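Local coordinates for protein probable mannosyltransferase KTR4 (Saccharomyces cerevisiae, PDB 5A07) that belongs to a yeast family of probable mannosyltransferases with a GT-A type fold and carries guanosine-5'-diphosphate and a manganese ion in its pocket, at residues D327-S331 with E332-K336; T420-R423 with H424-E428. All coordinates share one frame; numbering follows the deposited sequence.

Contact 1: residues D327-S331 with E332-K336; sequences DFLRS and EPYEK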
loop_
_atom_site.group_PDB
_atom_site.type_symbol
_atom_site.label_atom_id
_atom_site.label_comp_id
_atom_site.label_asym_id
_atom_site.label_seq_id
_atom_site.Cartn_x
_atom_site.Cartn_y
_atom_site.Cartn_z
ATOM N N ASP B 327 2.538 9.988 -10.860
ATOM C CA ASP B 327 3.505 9.929 -11.993
ATOM C C ASP B 327 4.128 8.531 -12.101
ATOM O O ASP B 327 4.417 8.092 -13.190
ATOM C CB ASP B 327 4.657 10.877 -11.784
ATOM C CG ASP B 327 4.293 12.344 -11.959
ATOM O OD1 ASP B 327 3.166 12.688 -12.230
ATOM O OD2 ASP B 327 5.219 13.189 -11.898
ATOM N N PHE B 328 4.347 7.818 -10.974
ATOM C CA PHE B 328 4.830 6.479 -11.098
ATOM C C PHE B 328 3.807 5.530 -11.752
ATOM O O PHE B 328 4.127 4.749 -12.635
ATOM C CB PHE B 328 5.362 5.932 -9.733
ATOM C CG PHE B 328 5.779 4.530 -9.810
ATOM C CD1 PHE B 328 6.928 4.154 -10.523
ATOM C CD2 PHE B 328 5.011 3.530 -9.237
ATOM C CE1 PHE B 328 7.300 2.819 -10.632
ATOM C CE2 PHE B 328 5.392 2.202 -9.337
ATOM C CZ PHE B 328 6.564 1.841 -10.033
ATOM N N LEU B 329 2.552 5.609 -11.311
ATOM C CA LEU B 329 1.526 4.717 -11.822
ATOM C C LEU B 329 1.252 5.017 -13.317
ATOM O O LEU B 329 0.792 4.157 -14.042
ATOM C CB LEU B 329 0.231 4.903 -11.050
ATOM C CG LEU B 329 0.299 4.652 -9.522
ATOM C CD1 LEU B 329 -1.061 4.596 -8.902
ATOM C CD2 LEU B 329 1.061 3.414 -9.205
ATOM N N ARG B 330 1.405 6.274 -13.680
ATOM C CA ARG B 330 1.180 6.709 -15.055
ATOM C C ARG B 330 2.370 6.405 -16.004
ATOM O O ARG B 330 2.249 6.639 -17.201
ATOM C CB ARG B 330 0.859 8.177 -15.052
ATOM C CG ARG B 330 -0.518 8.461 -14.451
ATOM C CD ARG B 330 -0.697 9.956 -14.172
ATOM N NE ARG B 330 -2.077 10.130 -13.680
ATOM C CZ ARG B 330 -2.506 11.171 -12.989
ATOM N NH1 ARG B 330 -1.693 12.082 -12.608
ATOM N NH2 ARG B 330 -3.753 11.224 -12.593
ATOM N N SER B 331 3.500 5.963 -15.459
ATOM C CA SER B 331 4.744 5.724 -16.192
ATOM C C SER B 331 4.663 4.456 -16.951
ATOM O O SER B 331 3.839 3.591 -16.702
ATOM C CB SER B 331 5.950 5.654 -15.208
ATOM O OG SER B 331 5.977 4.393 -14.468
ATOM N N GLU B 332 5.529 4.328 -17.967
ATOM C CA GLU B 332 5.414 3.225 -18.927
ATOM C C GLU B 332 5.547 1.886 -18.285
ATOM O O GLU B 332 4.735 0.995 -18.520
ATOM C CB GLU B 332 6.447 3.393 -20.066
ATOM C CG GLU B 332 6.371 2.214 -21.037
ATOM C CD GLU B 332 7.512 2.231 -22.069
ATOM O OE1 GLU B 332 8.021 3.296 -22.405
ATOM O OE2 GLU B 332 7.938 1.138 -22.490
ATOM N N PRO B 333 6.511 1.697 -17.358
ATOM C CA PRO B 333 6.620 0.367 -16.805
ATOM C C PRO B 333 5.379 -0.100 -16.039
ATOM O O PRO B 333 4.937 -1.265 -16.155
ATOM C CB PRO B 333 7.822 0.469 -15.869
ATOM C CG PRO B 333 8.558 1.671 -16.278
ATOM C CD PRO B 333 7.573 2.592 -16.893
ATOM N N TYR B 334 4.803 0.810 -15.251
ATOM C CA TYR B 334 3.605 0.457 -14.445
ATOM C C TYR B 334 2.442 0.167 -15.383
ATOM O O TYR B 334 1.764 -0.853 -15.256
ATOM C CB TYR B 334 3.210 1.577 -13.469
ATOM C CG TYR B 334 2.209 1.077 -12.473
ATOM C CD1 TYR B 334 2.628 0.471 -11.302
ATOM C CD2 TYR B 334 0.833 1.176 -12.698
ATOM C CE1 TYR B 334 1.706 -0.025 -10.364
ATOM C CE2 TYR B 334 -0.079 0.683 -11.791
ATOM C CZ TYR B 334 0.342 0.061 -10.634
ATOM O OH TYR B 334 -0.558 -0.427 -9.719
ATOM N N GLU B 335 2.199 1.057 -16.323
ATOM C CA GLU B 335 1.050 0.860 -17.249
ATOM C C GLU B 335 1.161 -0.400 -18.111
ATOM O O GLU B 335 0.186 -1.153 -18.300
ATOM C CB GLU B 335 0.903 2.068 -18.131
ATOM C CG GLU B 335 0.628 3.372 -17.370
ATOM C CD GLU B 335 -0.829 3.504 -16.954
ATOM O OE1 GLU B 335 -1.413 2.516 -16.419
ATOM O OE2 GLU B 335 -1.389 4.612 -17.183
ATOM N N LYS B 336 2.384 -0.710 -18.558
ATOM C CA LYS B 336 2.601 -1.938 -19.337
ATOM C C LYS B 336 2.413 -3.162 -18.499
ATOM O O LYS B 336 1.828 -4.210 -18.934
ATOM C CB LYS B 336 4.004 -1.921 -19.918
ATOM C CG LYS B 336 4.206 -0.805 -20.915
ATOM C CD LYS B 336 3.596 -1.176 -22.265
ATOM C CE LYS B 336 4.160 -0.210 -23.323
ATOM N NZ LYS B 336 3.249 -0.138 -24.487
#
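Leu329 and Tyr334 come together across a sharp turn at Ser331, with the Leu329 CA and Tyr334 CA atoms 5.4 Å apart, where a short helical turn gives way to helix 332-344. The first turn of the new helix is fastened by Glu335 N, which gives a nearly straight bond (175°) to Ser331 O at 3.0 Å. Ser331 occupies the N-cap position, yet its hydroxyl looks back instead of capping: OG donates to Phe328 O at 2.6 Å, in the carbonyl plane on a lone pair. Ser331 N binds the same oxygen, so two donors from one residue grip it. Proline suits the first turn of a helix, where its missing N-H costs no bond, and Pro333 CD rests against Ser331 OG.

The apolar centre is Tyr334. Leu329 CD2 sits over the middle of one face of its ring, a CH-pi contact 3.7 Å from the centroid. With CG of Tyr334 anti to the backbone N (chi1 -167°), the ring swings back beside Leu329. The Phe328 ring meets it obliquely, planes at 63°, through CE2 and Tyr334 CD1 at 3.8 Å. Glu335 bends at its second torsion, which folds its carboxylate back beside Leu329 O; OE1 bonds to the Tyr217 hydroxyl.

Outside the turn, Tyr334 OH pairs with Ser213 O and Arg358, while the Arg330 guanidinium binds the carbonyls of Tyr217, Leu222 and Tyr225. Phe328, Leu329, Pro333 and Tyr334 all pack on helix 354-365, and the turn itself follows strand 322-325 of the large mixed sheet.

Contact 2: residues T420-R423 with H424-E428; sequences TWIR and HSMSE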
loop_
_atom_site.group_PDB
_atom_site.type_symbol
_atom_site.label_atom_id
_atom_site.label_comp_id
_atom_site.label_asym_id
_atom_site.label_seq_id
_atom_site.Cartn_x
_atom_site.Cartn_y
_atom_site.Cartn_z
ATOM N N THR B 420 11.802 -7.532 7.380
ATOM C CA THR B 420 12.472 -7.756 6.103
ATOM C C THR B 420 12.771 -6.444 5.362
ATOM O O THR B 420 13.885 -6.226 4.869
ATOM C CB THR B 420 11.674 -8.733 5.214
ATOM O OG1 THR B 420 11.618 -9.985 5.880
ATOM C CG2 THR B 420 12.300 -8.889 3.814
ATOM N N TRP B 421 11.808 -5.542 5.361
ATOM C CA TRP B 421 11.988 -4.239 4.764
ATOM C C TRP B 421 13.102 -3.430 5.527
ATOM O O TRP B 421 13.979 -2.816 4.886
ATOM C CB TRP B 421 10.626 -3.432 4.821
ATOM C CG TRP B 421 10.733 -2.141 4.111
ATOM C CD1 TRP B 421 11.048 -0.914 4.644
ATOM C CD2 TRP B 421 10.641 -1.954 2.705
ATOM N NE1 TRP B 421 11.155 -0.005 3.665
ATOM C CE2 TRP B 421 10.915 -0.624 2.455
ATOM C CE3 TRP B 421 10.403 -2.833 1.619
ATOM C CZ2 TRP B 421 10.916 -0.094 1.187
ATOM C CZ3 TRP B 421 10.393 -2.305 0.309
ATOM C CH2 TRP B 421 10.678 -0.955 0.110
ATOM N N ILE B 422 13.058 -3.462 6.832
ATOM C CA ILE B 422 14.102 -2.775 7.646
ATOM C C ILE B 422 15.475 -3.367 7.342
ATOM O O ILE B 422 16.439 -2.626 7.085
ATOM C CB ILE B 422 13.844 -2.876 9.155
ATOM C CG1 ILE B 422 12.599 -2.061 9.517
ATOM C CG2 ILE B 422 15.055 -2.342 9.980
ATOM C CD1 ILE B 422 12.068 -2.331 10.883
ATOM N N ARG B 423 15.547 -4.667 7.358
ATOM C CA ARG B 423 16.847 -5.361 7.181
ATOM C C ARG B 423 17.457 -5.152 5.800
ATOM O O ARG B 423 18.675 -4.951 5.681
ATOM C CB ARG B 423 16.658 -6.830 7.459
ATOM C CG ARG B 423 17.914 -7.717 7.250
ATOM C CD ARG B 423 17.607 -9.168 7.562
ATOM N NE ARG B 423 17.245 -9.235 8.943
ATOM C CZ ARG B 423 16.115 -9.739 9.486
ATOM N NH1 ARG B 423 15.209 -10.334 8.742
ATOM N NH2 ARG B 423 15.950 -9.639 10.807
ATOM N N HIS B 424 16.641 -5.200 4.761
ATOM C CA HIS B 424 17.129 -5.291 3.375
ATOM C C HIS B 424 16.841 -4.099 2.488
ATOM O O HIS B 424 17.489 -3.924 1.434
ATOM C CB HIS B 424 16.539 -6.503 2.667
ATOM C CG HIS B 424 16.981 -7.787 3.263
ATOM N ND1 HIS B 424 18.261 -8.277 3.094
ATOM C CD2 HIS B 424 16.322 -8.685 4.010
ATOM C CE1 HIS B 424 18.368 -9.416 3.740
ATOM N NE2 HIS B 424 17.209 -9.685 4.313
ATOM N N SER B 425 15.863 -3.280 2.835
ATOM C CA SER B 425 15.460 -2.259 1.924
ATOM C C SER B 425 15.820 -0.902 2.391
ATOM O O SER B 425 15.775 0.016 1.601
ATOM C CB SER B 425 13.965 -2.243 1.647
ATOM O OG SER B 425 13.550 -3.448 1.107
ATOM N N MET B 426 16.164 -0.727 3.644
ATOM C CA MET B 426 16.472 0.608 4.123
ATOM C C MET B 426 17.987 0.841 4.209
ATOM O O MET B 426 18.666 0.141 4.937
ATOM C CB MET B 426 15.808 0.841 5.473
ATOM C CG MET B 426 14.236 0.848 5.395
ATOM S SD MET B 426 13.441 0.952 7.008
ATOM C CE MET B 426 13.682 2.639 7.460
ATOM N N SER B 427 18.482 1.850 3.514
ATOM C CA SER B 427 19.888 2.232 3.714
ATOM C C SER B 427 20.005 3.235 4.830
ATOM O O SER B 427 18.991 3.640 5.442
ATOM C CB SER B 427 20.447 2.808 2.438
ATOM O OG SER B 427 19.833 4.066 2.166
ATOM N N GLU B 428 21.240 3.698 5.068
ATOM C CA GLU B 428 21.545 4.646 6.184
ATOM C C GLU B 428 20.606 5.878 6.145
ATOM O O GLU B 428 20.098 6.278 7.167
ATOM C CB GLU B 428 23.067 5.101 6.204
ATOM C CG GLU B 428 23.515 5.765 4.923
ATOM C CD GLU B 428 25.025 5.637 4.481
ATOM O OE1 GLU B 428 25.454 4.520 4.111
ATOM O OE2 GLU B 428 25.724 6.707 4.418
HETATM O O HOH W 1 19.170 -1.835 7.131
HETATM O O HOH W 2 15.614 -11.402 6.026
#
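Ser425 lies over the indole of Trp421, one turn along the helix: its CB stands 3.4 Å from the centroid of the six-membered ring, only 8° off the normal, and OG lies over the same face, 3.2 Å from CE3. A small residue such as serine suits a place against the face of so broad a ring. Met426 approaches the indole obliquely, CG 3.6 Å from NE1, and its sulfur makes a Met-aromatic contact with the five-membered ring while also touching Ile422 CA. On another flank Arg423 CG covers one face of the His424 imidazole, 3.8 Å from its centroid. The bend at chi3 (-62°) turns the guanidinium steeply to that ring, where water 2 joins NH1 to His424 NE2.

Most of this happens near the C-terminal end of helix 418-425. His424 N and Ser425 N bond to Thr420 O and Trp421 O respectively, the latter at 2.8 Å. Met426 already belongs to the loop that follows, and water 1 can donate to Ile422 O and Met426 O, though it has more acceptors in reach than protons.

Around them, a second shell meets the aromatic and polar ends. Trp295, Phe258 and Phe317 meet the indole edge-to-face, and Trp373 of strand 371-373 backs Ile422 and Met426. Thr420 OG1 is held by Asp298, Arg423 NH1 by Asn72, and helix 65-80 covers Ile422 through Leu75 and Phe79.

In the fold
Both contacts are local and stand in series along the chain, neither nesting nor crossing; neither closes a loop, since the two segments of each are consecutive. Contact 1 comes first, just after strand 322-325, where the short helix 326-329 turns into helix 332-344, and it leans on helix 354-365. The chain then passes through strand 371-373 and the small antiparallel sheet before reaching contact 2, near the C terminus, which packs against helix 293-297 and the early helix 65-80. The centres of contact 1 and contact 2 are 25 Å apart. The link between them runs through the mixed sheet, whose strand 322-325 leads into contact 1 and whose strand 371-373 packs on contact 2.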